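Local atomic coordinates of metallopeptidase containing co-catalytic metalloactive site (Shewanella denitrificans OS217, PDB entry 3B2Y), a protein that probably acts as a zinc-dependent hydrolase of the peptidase M14 family, perhaps a carboxypeptidase or an enzyme that cleaves ester bonds. Residues L167-D172 with A262-F267; N121-N126 with T144-K149; G201-L206 with V257-A262. All blocks are in the same frame, centred on the assembly; numbering follows the deposited sequence.

Contact 1 (L167-D172 with A262-F267); sequences LTCHED and AAMGQF. With NI (nickel (II) ion), chain C.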
ATOM      1  N   LEU A 167       4.902  -1.853   4.190  1.00 26.79           N
ATOM      2  CA  LEU A 167       3.854  -0.852   4.327  1.00 27.66           C
ATOM      3  C   LEU A 167       2.889  -1.055   3.172  1.00 28.13           C
ATOM      4  O   LEU A 167       3.282  -1.178   2.041  1.00 31.64           O
ATOM      5  CB  LEU A 167       4.422   0.549   4.239  1.00 27.04           C
ATOM      6  CG  LEU A 167       3.488   1.763   4.191  1.00 29.36           C
ATOM      7  CD1 LEU A 167       2.694   1.921   5.475  1.00 30.51           C
ATOM      8  CD2 LEU A 167       4.254   3.068   3.877  1.00 31.40           C
ATOM      9  N   THR A 168       1.623  -1.186   3.531  0.50 29.48           N
ATOM     10  CA  THR A 168       0.510  -1.141   2.602  0.50 29.37           C
ATOM     11  C   THR A 168      -0.239   0.175   2.796  0.50 29.59           C
ATOM     12  O   THR A 168      -0.478   0.683   3.967  0.50 26.92           O
ATOM     13  CB  THR A 168      -0.484  -2.323   2.797  0.50 33.63           C
ATOM     14  OG1 THR A 168      -1.006  -2.297   4.122  0.50 40.16           O
ATOM     15  CG2 THR A 168       0.179  -3.637   2.629  0.50 26.45           C
ATOM     16  N   CYS A 169      -0.612   0.745   1.659  1.00 31.70           N
ATOM     17  CA  CYS A 169      -1.266   2.037   1.650  1.00 31.83           C
ATOM     18  C   CYS A 169      -2.688   1.857   1.209  1.00 35.50           C
ATOM     19  O   CYS A 169      -2.961   1.706   0.003  1.00 33.45           O
ATOM     20  CB  CYS A 169      -0.529   2.957   0.687  1.00 36.27           C
ATOM     21  SG  CYS A 169       1.082   3.400   1.487  1.00 47.17           S
ATOM     22  N   HIS A 170      -3.560   1.856   2.194  1.00 28.05           N
ATOM     23  CA  HIS A 170      -4.989   1.824   2.027  1.00 28.05           C
ATOM     24  C   HIS A 170      -5.742   3.141   2.301  1.00 32.96           C
ATOM     25  O   HIS A 170      -5.203   4.169   2.751  1.00 29.57           O
ATOM     26  CB  HIS A 170      -5.571   0.728   2.951  1.00 31.79           C
ATOM     27  CG  HIS A 170      -5.242  -0.680   2.509  1.00 31.50           C
ATOM     28  ND1 HIS A 170      -6.201  -1.597   2.110  1.00 39.12           N
ATOM     29  CD2 HIS A 170      -4.059  -1.332   2.458  1.00 40.78           C
ATOM     30  CE1 HIS A 170      -5.605  -2.732   1.779  1.00 48.62           C
ATOM     31  NE2 HIS A 170      -4.309  -2.604   1.999  1.00 42.07           N
ATOM     32  N   GLU A 171      -7.035   3.090   2.060  1.00 30.43           N
ATOM     33  CA  GLU A 171      -7.887   4.183   2.440  1.00 33.97           C
ATOM     34  C   GLU A 171      -9.152   3.637   3.051  1.00 32.36           C
ATOM     35  O   GLU A 171      -9.604   2.541   2.728  1.00 35.97           O
ATOM     36  CB  GLU A 171      -8.271   5.056   1.252  1.00 31.43           C
ATOM     37  CG  GLU A 171      -7.153   5.563   0.319  1.00 38.70           C
ATOM     38  CD  GLU A 171      -7.588   6.854  -0.400  1.00 40.16           C
ATOM     39  OE1 GLU A 171      -7.507   7.928   0.253  1.00 42.44           O
ATOM     40  OE2 GLU A 171      -7.974   6.797  -1.621  1.00 38.75           O
ATOM     41  N   ASP A 172      -9.755   4.438   3.878  1.00 30.91           N
ATOM     42  CA  ASP A 172     -11.057   4.114   4.426  1.00 30.33           C
ATOM     43  C   ASP A 172     -12.035   5.119   3.812  1.00 29.66           C
ATOM     44  O   ASP A 172     -12.127   6.295   4.237  1.00 30.25           O
ATOM     45  CB  ASP A 172     -11.009   4.152   5.934  1.00 36.08           C
ATOM     46  CG  ASP A 172     -12.283   3.584   6.578  1.00 38.00           C
ATOM     47  OD1 ASP A 172     -13.361   3.748   5.969  1.00 37.42           O
ATOM     48  OD2 ASP A 172     -12.184   2.996   7.686  1.00 36.79           O
ATOM     49  N   ALA A 262       3.781  10.837   2.013  1.00 29.88           N
ATOM     50  CA  ALA A 262       4.422  11.191   3.298  1.00 30.65           C
ATOM     51  C   ALA A 262       4.590   9.998   4.222  1.00 29.78           C
ATOM     52  O   ALA A 262       5.666   9.911   4.830  1.00 28.95           O
ATOM     53  CB  ALA A 262       3.633  12.298   4.017  1.00 28.00           C
ATOM     54  N   ALA A 263       3.554   9.137   4.349  1.00 29.51           N
ATOM     55  CA  ALA A 263       3.652   7.811   5.066  1.00 28.96           C
ATOM     56  C   ALA A 263       4.776   6.967   4.530  1.00 29.91           C
ATOM     57  O   ALA A 263       5.565   6.403   5.311  1.00 28.12           O
ATOM     58  CB  ALA A 263       2.364   7.020   5.035  1.00 29.00           C
HETATM   59  N   MSE A 264       4.881   6.918   3.207  1.00 28.53           N
HETATM   60  CA  MSE A 264       5.908   6.147   2.548  1.00 30.40           C
HETATM   61  C   MSE A 264       7.300   6.709   2.845  1.00 31.54           C
HETATM   62  O   MSE A 264       8.250   5.963   3.043  1.00 29.45           O
HETATM   63  CB  MSE A 264       5.635   6.100   1.038  1.00 28.21           C
HETATM   64  CG  MSE A 264       4.505   5.255   0.654  1.00 28.72           C
HETATM   65 SE   MSE A 264       4.110   5.431  -1.259  0.75 38.50          SE
HETATM   66  CE  MSE A 264       2.236   4.843  -1.265  1.00 42.75           C
ATOM     67  N   GLY A 265       7.421   8.034   2.879  1.00 31.74           N
ATOM     68  CA  GLY A 265       8.674   8.684   3.174  1.00 32.74           C
ATOM     69  C   GLY A 265       9.097   8.432   4.597  1.00 32.48           C
ATOM     70  O   GLY A 265      10.269   8.206   4.861  1.00 33.18           O
ATOM     71  N   GLN A 266       8.129   8.459   5.515  1.00 29.49           N
ATOM     72  CA  GLN A 266       8.405   8.159   6.947  1.00 30.74           C
ATOM     73  C   GLN A 266       8.782   6.687   7.154  1.00 29.42           C
ATOM     74  O   GLN A 266       9.633   6.341   8.030  1.00 28.21           O
ATOM     75  CB  GLN A 266       7.181   8.546   7.785  1.00 27.41           C
ATOM     76  CG  GLN A 266       7.307   8.244   9.296  1.00 30.34           C
ATOM     77  CD  GLN A 266       8.526   8.808   9.893  1.00 36.59           C
ATOM     78  OE1 GLN A 266       8.922   9.911   9.551  1.00 41.67           O
ATOM     79  NE2 GLN A 266       9.157   8.065  10.800  1.00 44.74           N
ATOM     80  N   PHE A 267       8.161   5.796   6.383  1.00 29.32           N
ATOM     81  CA  PHE A 267       8.433   4.341   6.529  1.00 28.30           C
ATOM     82  C   PHE A 267       9.918   4.094   6.197  1.00 31.04           C
ATOM     83  O   PHE A 267      10.656   3.433   6.922  1.00 31.51           O
ATOM     84  CB  PHE A 267       7.468   3.594   5.587  1.00 30.17           C
ATOM     85  CG  PHE A 267       7.784   2.146   5.360  1.00 29.58           C
ATOM     86  CD1 PHE A 267       7.606   1.197   6.362  1.00 34.19           C
ATOM     87  CD2 PHE A 267       8.212   1.701   4.137  1.00 32.67           C
ATOM     88  CE1 PHE A 267       7.871  -0.176   6.109  1.00 28.11           C
ATOM     89  CE2 PHE A 267       8.465   0.355   3.912  1.00 31.80           C
ATOM     90  CZ  PHE A 267       8.324  -0.560   4.909  1.00 30.65           C
TER
HETATM   91 NI    NI C 275      -8.379  -1.170   1.837  0.70 29.97          NI
HETATM   92  O   HOH W   1      -9.020   0.068   3.668  1.00 34.23           O
HETATM   93  O   HOH W   2      -9.095  -2.062   3.245  1.00 40.30           O

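Contact 2 (N121-N126 with T144-K149); sequences NRFGEN and TSLEGK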
ATOM      1  N   ASN A 121     -12.343  -6.904  -7.239  1.00 29.02           N
ATOM      2  CA  ASN A 121     -11.972  -7.061  -8.596  1.00 30.55           C
ATOM      3  C   ASN A 121     -13.272  -7.255  -9.347  1.00 27.49           C
ATOM      4  O   ASN A 121     -14.377  -7.335  -8.809  1.00 29.26           O
ATOM      5  CB  ASN A 121     -10.983  -8.235  -8.803  1.00 29.47           C
ATOM      6  CG  ASN A 121     -11.541  -9.580  -8.349  1.00 35.95           C
ATOM      7  OD1 ASN A 121     -12.758  -9.774  -8.205  1.00 31.43           O
ATOM      8  ND2 ASN A 121     -10.634 -10.553  -8.189  1.00 31.00           N
ATOM      9  N   ARG A 122     -13.141  -7.400 -10.616  1.00 32.73           N
ATOM     10  CA  ARG A 122     -14.364  -7.464 -11.421  1.00 36.32           C
ATOM     11  C   ARG A 122     -15.133  -8.784 -11.304  1.00 35.71           C
ATOM     12  O   ARG A 122     -16.215  -8.938 -11.873  1.00 38.10           O
ATOM     13  CB  ARG A 122     -14.005  -7.137 -12.828  1.00 40.13           C
ATOM     14  CG  ARG A 122     -13.571  -8.236 -13.658  1.00 49.16           C
ATOM     15  CD  ARG A 122     -14.149  -7.966 -15.027  1.00 46.59           C
ATOM     16  NE  ARG A 122     -13.432  -8.787 -15.953  1.00 48.00           N
ATOM     17  CZ  ARG A 122     -13.874  -9.955 -16.395  1.00 56.45           C
ATOM     18  NH1 ARG A 122     -15.090 -10.423 -16.055  1.00 49.78           N
ATOM     19  NH2 ARG A 122     -13.099 -10.640 -17.233  1.00 56.43           N
ATOM     20  N   PHE A 123     -14.504  -9.753 -10.633  1.00 32.93           N
ATOM     21  CA  PHE A 123     -15.111 -11.021 -10.296  1.00 36.33           C
ATOM     22  C   PHE A 123     -15.778 -11.042  -8.905  1.00 35.31           C
ATOM     23  O   PHE A 123     -16.325 -12.080  -8.478  1.00 38.31           O
ATOM     24  CB  PHE A 123     -14.094 -12.171 -10.452  1.00 32.64           C
ATOM     25  CG  PHE A 123     -13.151 -12.038 -11.649  1.00 35.80           C
ATOM     26  CD1 PHE A 123     -13.554 -12.316 -12.954  1.00 38.18           C
ATOM     27  CD2 PHE A 123     -11.848 -11.660 -11.450  1.00 40.14           C
ATOM     28  CE1 PHE A 123     -12.655 -12.188 -14.016  1.00 43.99           C
ATOM     29  CE2 PHE A 123     -10.942 -11.532 -12.509  1.00 44.65           C
ATOM     30  CZ  PHE A 123     -11.339 -11.791 -13.782  1.00 37.00           C
ATOM     31  N   GLY A 124     -15.842  -9.896  -8.219  1.00 31.72           N
ATOM     32  CA  GLY A 124     -16.541  -9.780  -6.936  1.00 34.49           C
ATOM     33  C   GLY A 124     -15.735 -10.238  -5.732  1.00 34.73           C
ATOM     34  O   GLY A 124     -16.307 -10.461  -4.680  1.00 33.38           O
ATOM     35  N   GLU A 125     -14.424 -10.381  -5.879  1.00 32.43           N
ATOM     36  CA  GLU A 125     -13.582 -10.901  -4.785  1.00 33.54           C
ATOM     37  C   GLU A 125     -12.786  -9.746  -4.161  1.00 29.30           C
ATOM     38  O   GLU A 125     -12.320  -8.865  -4.879  1.00 27.69           O
ATOM     39  CB  GLU A 125     -12.544 -11.930  -5.345  1.00 32.42           C
ATOM     40  CG  GLU A 125     -13.112 -13.121  -6.206  1.00 33.67           C
ATOM     41  CD  GLU A 125     -11.981 -13.954  -6.911  1.00 41.91           C
ATOM     42  OE1 GLU A 125     -11.069 -13.349  -7.553  1.00 31.22           O
ATOM     43  OE2 GLU A 125     -11.995 -15.209  -6.759  1.00 40.43           O
ATOM     44  N   ASN A 126     -12.563  -9.837  -2.853  1.00 33.20           N
ATOM     45  CA  ASN A 126     -11.672  -8.939  -2.100  1.00 31.33           C
ATOM     46  C   ASN A 126     -10.191  -9.449  -2.181  1.00 32.00           C
ATOM     47  O   ASN A 126      -9.848 -10.473  -1.538  1.00 28.94           O
ATOM     48  CB  ASN A 126     -12.100  -8.913  -0.656  1.00 30.83           C
ATOM     49  CG  ASN A 126     -11.339  -7.889   0.184  1.00 31.89           C
ATOM     50  OD1 ASN A 126     -10.261  -7.416  -0.168  1.00 31.47           O
ATOM     51  ND2 ASN A 126     -11.949  -7.519   1.316  1.00 36.37           N
ATOM     52  N   THR A 144      -8.826 -16.680  -1.150  1.00 32.96           N
ATOM     53  CA  THR A 144      -8.111 -15.656  -1.856  1.00 33.72           C
ATOM     54  C   THR A 144      -8.821 -15.332  -3.166  1.00 28.88           C
ATOM     55  O   THR A 144      -9.597 -16.127  -3.676  1.00 27.71           O
ATOM     56  CB  THR A 144      -6.694 -16.124  -2.213  1.00 33.46           C
ATOM     57  OG1 THR A 144      -6.777 -17.386  -2.886  1.00 39.71           O
ATOM     58  CG2 THR A 144      -5.800 -16.248  -0.969  1.00 38.70           C
ATOM     59  N   SER A 145      -8.575 -14.125  -3.646  1.00 31.43           N
ATOM     60  CA  SER A 145      -8.950 -13.697  -4.967  1.00 30.67           C
ATOM     61  C   SER A 145      -7.989 -14.266  -6.003  1.00 28.55           C
ATOM     62  O   SER A 145      -6.927 -14.756  -5.663  1.00 27.88           O
ATOM     63  CB  SER A 145      -8.916 -12.173  -5.068  1.00 33.22           C
ATOM     64  OG  SER A 145      -7.570 -11.632  -5.122  1.00 34.36           O
ATOM     65  N   LEU A 146      -8.327 -14.096  -7.263  1.00 29.39           N
ATOM     66  CA  LEU A 146      -7.422 -14.427  -8.324  1.00 31.81           C
ATOM     67  C   LEU A 146      -6.042 -13.730  -8.131  1.00 31.75           C
ATOM     68  O   LEU A 146      -4.972 -14.381  -8.210  1.00 30.78           O
ATOM     69  CB  LEU A 146      -8.085 -13.994  -9.653  1.00 31.05           C
ATOM     70  CG  LEU A 146      -7.342 -14.294 -10.904  1.00 39.12           C
ATOM     71  CD1 LEU A 146      -7.032 -15.787 -10.871  1.00 39.25           C
ATOM     72  CD2 LEU A 146      -8.277 -13.853 -12.087  1.00 34.65           C
ATOM     73  N   GLU A 147      -6.061 -12.420  -7.858  1.00 32.26           N
ATOM     74  CA  GLU A 147      -4.834 -11.644  -7.605  1.00 32.61           C
ATOM     75  C   GLU A 147      -4.053 -12.190  -6.411  1.00 32.31           C
ATOM     76  O   GLU A 147      -2.843 -12.329  -6.505  1.00 29.95           O
ATOM     77  CB  GLU A 147      -5.106 -10.150  -7.421  1.00 36.27           C
ATOM     78  CG  GLU A 147      -5.873  -9.472  -8.600  1.00 42.17           C
ATOM     79  CD  GLU A 147      -7.381  -9.761  -8.623  1.00 41.52           C
ATOM     80  OE1 GLU A 147      -7.850 -10.361  -7.638  1.00 39.87           O
ATOM     81  OE2 GLU A 147      -8.087  -9.427  -9.636  1.00 44.75           O
ATOM     82  N   GLY A 148      -4.739 -12.501  -5.316  1.00 30.18           N
ATOM     83  CA  GLY A 148      -4.108 -13.158  -4.177  1.00 31.16           C
ATOM     84  C   GLY A 148      -3.403 -14.458  -4.513  1.00 28.81           C
ATOM     85  O   GLY A 148      -2.327 -14.757  -4.023  1.00 29.67           O
ATOM     86  N   LYS A 149      -4.056 -15.299  -5.290  1.00 26.70           N
ATOM     87  CA  LYS A 149      -3.426 -16.514  -5.716  1.00 30.67           C
ATOM     88  C   LYS A 149      -2.139 -16.252  -6.514  1.00 30.89           C
ATOM     89  O   LYS A 149      -1.157 -17.009  -6.382  1.00 33.15           O
ATOM     90  CB  LYS A 149      -4.398 -17.349  -6.535  1.00 32.66           C
ATOM     91  CG  LYS A 149      -5.534 -17.868  -5.689  1.00 25.73           C
ATOM     92  CD  LYS A 149      -6.596 -18.576  -6.570  1.00 33.33           C
ATOM     93  CE  LYS A 149      -7.650 -19.262  -5.648  1.00 35.05           C
ATOM     94  NZ  LYS A 149      -8.575 -18.284  -5.147  1.00 44.55           N
TER
HETATM   95  O   HOH W   3     -10.071 -17.151  -7.200  1.00 28.41           O
HETATM   96  O   HOH W   4     -12.431 -16.455  -3.864  1.00 53.07           O

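Contact 3 (G201-L206 with V257-A262); sequences GQYFKL and VQANSA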
ATOM      1  N   GLY A 201      -0.960  12.132  10.646  1.00 29.47           N
ATOM      2  CA  GLY A 201      -1.516  13.228  11.466  1.00 31.31           C
ATOM      3  C   GLY A 201      -1.171  14.671  11.053  1.00 30.38           C
ATOM      4  O   GLY A 201      -1.856  15.607  11.443  1.00 32.29           O
ATOM      5  N   GLN A 202      -0.129  14.873  10.267  1.00 30.89           N
ATOM      6  CA  GLN A 202       0.210  16.188   9.696  1.00 36.28           C
ATOM      7  C   GLN A 202      -0.856  16.628   8.665  1.00 35.21           C
ATOM      8  O   GLN A 202      -1.053  17.820   8.428  1.00 34.18           O
ATOM      9  CB  GLN A 202       1.585  16.173   8.983  1.00 38.13           C
ATOM     10  CG  GLN A 202       2.812  15.639   9.748  1.00 41.97           C
ATOM     11  CD  GLN A 202       3.963  15.156   8.808  1.00 45.61           C
ATOM     12  OE1 GLN A 202       3.752  14.438   7.783  1.00 48.33           O
ATOM     13  NE2 GLN A 202       5.196  15.523   9.183  1.00 59.04           N
ATOM     14  N   TYR A 203      -1.550  15.655   8.069  1.00 32.85           N
ATOM     15  CA  TYR A 203      -2.514  15.901   7.009  1.00 33.14           C
ATOM     16  C   TYR A 203      -3.987  15.864   7.455  1.00 33.68           C
ATOM     17  O   TYR A 203      -4.803  16.638   6.960  1.00 28.35           O
ATOM     18  CB  TYR A 203      -2.282  14.913   5.858  1.00 30.14           C
ATOM     19  CG  TYR A 203      -1.024  15.219   5.103  1.00 33.69           C
ATOM     20  CD1 TYR A 203      -1.012  16.141   4.054  1.00 32.47           C
ATOM     21  CD2 TYR A 203       0.179  14.623   5.468  1.00 35.53           C
ATOM     22  CE1 TYR A 203       0.197  16.435   3.373  1.00 40.12           C
ATOM     23  CE2 TYR A 203       1.365  14.902   4.799  1.00 37.94           C
ATOM     24  CZ  TYR A 203       1.374  15.802   3.759  1.00 39.22           C
ATOM     25  OH  TYR A 203       2.570  16.073   3.111  1.00 42.15           O
ATOM     26  N   PHE A 204      -4.325  14.938   8.354  1.00 34.03           N
ATOM     27  CA  PHE A 204      -5.714  14.716   8.787  1.00 32.74           C
ATOM     28  C   PHE A 204      -5.782  14.532  10.285  1.00 31.56           C
ATOM     29  O   PHE A 204      -4.778  14.233  10.920  1.00 32.75           O
ATOM     30  CB  PHE A 204      -6.334  13.480   8.102  1.00 32.90           C
ATOM     31  CG  PHE A 204      -6.172  13.470   6.613  1.00 32.64           C
ATOM     32  CD1 PHE A 204      -6.906  14.354   5.823  1.00 35.77           C
ATOM     33  CD2 PHE A 204      -5.274  12.613   6.015  1.00 32.32           C
ATOM     34  CE1 PHE A 204      -6.753  14.357   4.431  1.00 34.67           C
ATOM     35  CE2 PHE A 204      -5.116  12.598   4.618  1.00 34.84           C
ATOM     36  CZ  PHE A 204      -5.850  13.513   3.841  1.00 32.43           C
ATOM     37  N   LYS A 205      -6.969  14.732  10.844  1.00 31.21           N
ATOM     38  CA  LYS A 205      -7.231  14.427  12.248  1.00 29.64           C
ATOM     39  C   LYS A 205      -7.204  12.919  12.402  1.00 29.78           C
ATOM     40  O   LYS A 205      -7.672  12.181  11.499  1.00 27.17           O
ATOM     41  CB  LYS A 205      -8.576  15.015  12.711  1.00 33.34           C
ATOM     42  CG  LYS A 205      -8.462  16.479  13.140  1.00 37.61           C
ATOM     43  N   LEU A 206      -6.591  12.490  13.500  1.00 31.83           N
ATOM     44  CA  LEU A 206      -6.519  11.085  13.910  1.00 33.79           C
ATOM     45  C   LEU A 206      -7.875  10.598  14.365  1.00 33.17           C
ATOM     46  O   LEU A 206      -8.608  11.326  15.106  1.00 30.09           O
ATOM     47  CB  LEU A 206      -5.556  10.905  15.109  1.00 33.38           C
ATOM     48  CG  LEU A 206      -4.105  11.257  14.840  1.00 42.69           C
ATOM     49  CD1 LEU A 206      -3.283  10.913  16.061  1.00 41.63           C
ATOM     50  CD2 LEU A 206      -3.585  10.568  13.549  1.00 37.32           C
ATOM     51  N   VAL A 257      -3.199  11.891  -1.632  1.00 26.84           N
ATOM     52  CA  VAL A 257      -2.033  11.497  -2.421  1.00 28.11           C
ATOM     53  C   VAL A 257      -0.795  11.945  -1.697  1.00 28.17           C
ATOM     54  O   VAL A 257       0.119  11.138  -1.487  1.00 29.58           O
ATOM     55  CB  VAL A 257      -2.106  12.088  -3.848  1.00 26.87           C
ATOM     56  CG1 VAL A 257      -0.788  11.887  -4.575  1.00 29.01           C
ATOM     57  CG2 VAL A 257      -3.291  11.431  -4.640  1.00 28.27           C
ATOM     58  N   GLN A 258      -0.818  13.193  -1.226  1.00 29.06           N
ATOM     59  CA  GLN A 258       0.284  13.755  -0.458  1.00 28.97           C
ATOM     60  C   GLN A 258       0.550  13.018   0.849  1.00 31.40           C
ATOM     61  O   GLN A 258       1.702  12.751   1.170  1.00 29.83           O
ATOM     62  CB  GLN A 258       0.072  15.263  -0.214  1.00 27.37           C
ATOM     63  CG  GLN A 258       0.244  16.061  -1.496  1.00 31.18           C
ATOM     64  CD  GLN A 258      -0.320  17.485  -1.388  1.00 36.41           C
ATOM     65  OE1 GLN A 258      -1.245  17.761  -0.608  1.00 44.15           O
ATOM     66  NE2 GLN A 258       0.257  18.394  -2.157  1.00 43.25           N
ATOM     67  N   ALA A 259      -0.501  12.699   1.595  1.00 28.03           N
ATOM     68  CA  ALA A 259      -0.399  11.994   2.847  1.00 31.50           C
ATOM     69  C   ALA A 259       0.183  10.572   2.679  1.00 31.26           C
ATOM     70  O   ALA A 259       1.038  10.161   3.473  1.00 32.34           O
ATOM     71  CB  ALA A 259      -1.758  11.946   3.571  1.00 30.35           C
ATOM     72  N   ASN A 260      -0.315   9.838   1.697  1.00 30.20           N
ATOM     73  CA  ASN A 260       0.239   8.507   1.312  1.00 31.71           C
ATOM     74  C   ASN A 260       1.737   8.562   0.990  1.00 30.38           C
ATOM     75  O   ASN A 260       2.533   7.779   1.535  1.00 28.21           O
ATOM     76  CB  ASN A 260      -0.532   7.943   0.132  1.00 30.21           C
ATOM     77  CG  ASN A 260      -1.795   7.199   0.574  1.00 42.26           C
ATOM     78  OD1 ASN A 260      -1.733   6.033   0.956  1.00 53.96           O
ATOM     79  ND2 ASN A 260      -2.928   7.865   0.527  1.00 39.33           N
ATOM     80  N   SER A 261       2.110   9.531   0.183  1.00 28.66           N
ATOM     81  CA  SER A 261       3.509   9.752  -0.172  1.00 29.68           C
ATOM     82  C   SER A 261       4.356  10.055   1.075  1.00 31.74           C
ATOM     83  O   SER A 261       5.474   9.578   1.187  1.00 29.18           O
ATOM     84  CB  SER A 261       3.597  10.882  -1.224  1.00 31.75           C
ATOM     85  OG  SER A 261       4.933  11.049  -1.685  1.00 36.51           O
ATOM     86  N   ALA A 262       3.781  10.837   2.013  1.00 29.88           N
ATOM     87  CA  ALA A 262       4.422  11.191   3.298  1.00 30.65           C
ATOM     88  C   ALA A 262       4.590   9.998   4.222  1.00 29.78           C
ATOM     89  O   ALA A 262       5.666   9.911   4.830  1.00 28.95           O
ATOM     90  CB  ALA A 262       3.633  12.298   4.017  1.00 28.00           C
TER

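Contact 1 (L167-D172 with A262-F267)
L167 and C169, on strand 165-172 of the mixed central sheet, pack against M264 and F267 of helix 253-271, a helix-on-sheet contact of the alpha/beta fold; the axes of the two segments run nearly antiparallel, at 166° and 9.7 Å apart at closest. The evidence is clearest along L167. CB of L167 lies over the centre of the F267 ring, 3.7 Å from the centroid and only 5° off the ring normal, a CH-pi contact. With CG anti to the backbone N (chi1 173°), the side chain slides past F267 in the opposite sense, and the CD2 methyl reaches the helix backbone. There CD2 of L167 stands 3.7 Å from CB of F267 and equally close to CA of M264, with A263 O and M264 CG also in touch. All these residues are buried. M264, a selenomethionine, also touches M86 and F89 of helix 81-92. H170, the residue after C169, binds the nickel ion through ND1 at 2.2 Å, with H76 and E79 as the other protein ligands. C169, next to H170 in the strand, turns its SG to the helix, where it meets the terminal CE of M264 at 3.3 Å, a tight approach.

Contact 2 (N121-N126 with T144-K149)
N121 and E147 meet with the amide of one turned obliquely to the carboxylate of the other, their planes 51° apart. ND2 of N121 donates to OE1 of E147 at 2.8 Å, on the syn lone pair, and the same nitrogen makes a weak bond to OE2 of E147 at 3.1 Å. The bend of the E147 chain at chi2 (77°) brings its carboxylate round to face N121. ND2 of N121 also donates to OE1 of E125 at 2.9 Å, this time in the amide plane and on the anti lone pair. OE1 of E125 also takes the N-H of L146 at 2.9 Å, from the syn side but 35° out of the carboxylate plane. The two acidic groups thus approach to 4.4 Å, OE1 of E125 to OE1 of E147, and the N121 amide between them probably eases their repulsion.

At the other end of the amide, OD1 accepts from E125 N, which meets it from above the carbonyl plane; this bond and those of ND2 together hold the amide's rotation. S145 adds a further donor, its OG giving to OE1 of E147 at 2.8 Å, nearly along the C-O axis. Apolar contact is modest, with CE2 of F123 against CD2 of L146 at 3.6 Å. One water joins OE2 of E125 to NZ of K149, and another joins the same oxygen to T144 O. Next in the loop, N126 accepts through OD1 from NE2 of H76, a nickel ligand, and so belongs to the second shell of the metal. The arrangement is that of a helix N-cap: S145 accepts from G148 N through OG at 3.0 Å, while E125, from earlier in the same connection, occupies the N-H of the first helical residue of 146-152.

Contact 3 (G201-L206 with V257-A262)
One face of the Y203 ring lies on the backbone of helix 253-271: CA of A259 is 3.9 Å from the ring centroid and 17° off its normal, a CH-pi contact, and C of Q258 sits over the same face, displaced toward the rim. A262 CB approaches obliquely, 3.5 Å from CE2 of Y203. The F204 ring has CB of Y203 above one face, again offset toward the rim, and meets CB of A259 obliquely through CE2, at 3.6 Å. That methyl is therefore shared by the two aromatic residues, since it also lies 3.7 Å from CG of Y203.

The Y203 side chain crosses that of Q258 at about a right angle, with CE1 of Y203 against CB of Q258 at 3.8 Å and the ring and amide planes 43° apart. CG of Y203 is beside the backbone N and anti to the carbonyl carbon (chi1 -71°), an orientation that carries the ring from the loop onto the helix surface. The short side chains of A259 and A262, one helical turn apart, let the ring settle against the main chain itself. An alanine in place of Y203 would probably open a gap over A259 CA and A262 CB, where the ring had lain, and leave Q258 CB without its aromatic neighbour.

Y203 O also accepts from NE of R255 in the same helix. F204, which is buried, also touches P248 of strand 242-248 and R255 and R256. Two aromatic residues of the loop after helix 191-201 thus pack on helix 253-271, within the alpha/beta fold of the M14 peptidases.

Contacts 1 and 3 use successive parts of helix 253-271: they share A262, their centres are 9 Å apart, and C169 CB touches N260 OD1 at 3.3 Å. One places the helix on the metal-bearing strand, the other covers it with the loop 201-206. Contact 2 stands apart, with its centre about 22 Å from that of contact 1 and 28 Å from that of contact 3, beyond the chain's centre from the latter. Contacts 1 and 2 do not touch, nearest atoms about 7 Å apart, but both border the nickel site: the side chain of N126 is about 7 Å from the ion that H170 binds. The side chains of C169 and F204 each lie about 9 Å from that of E246, the predicted proton donor/acceptor.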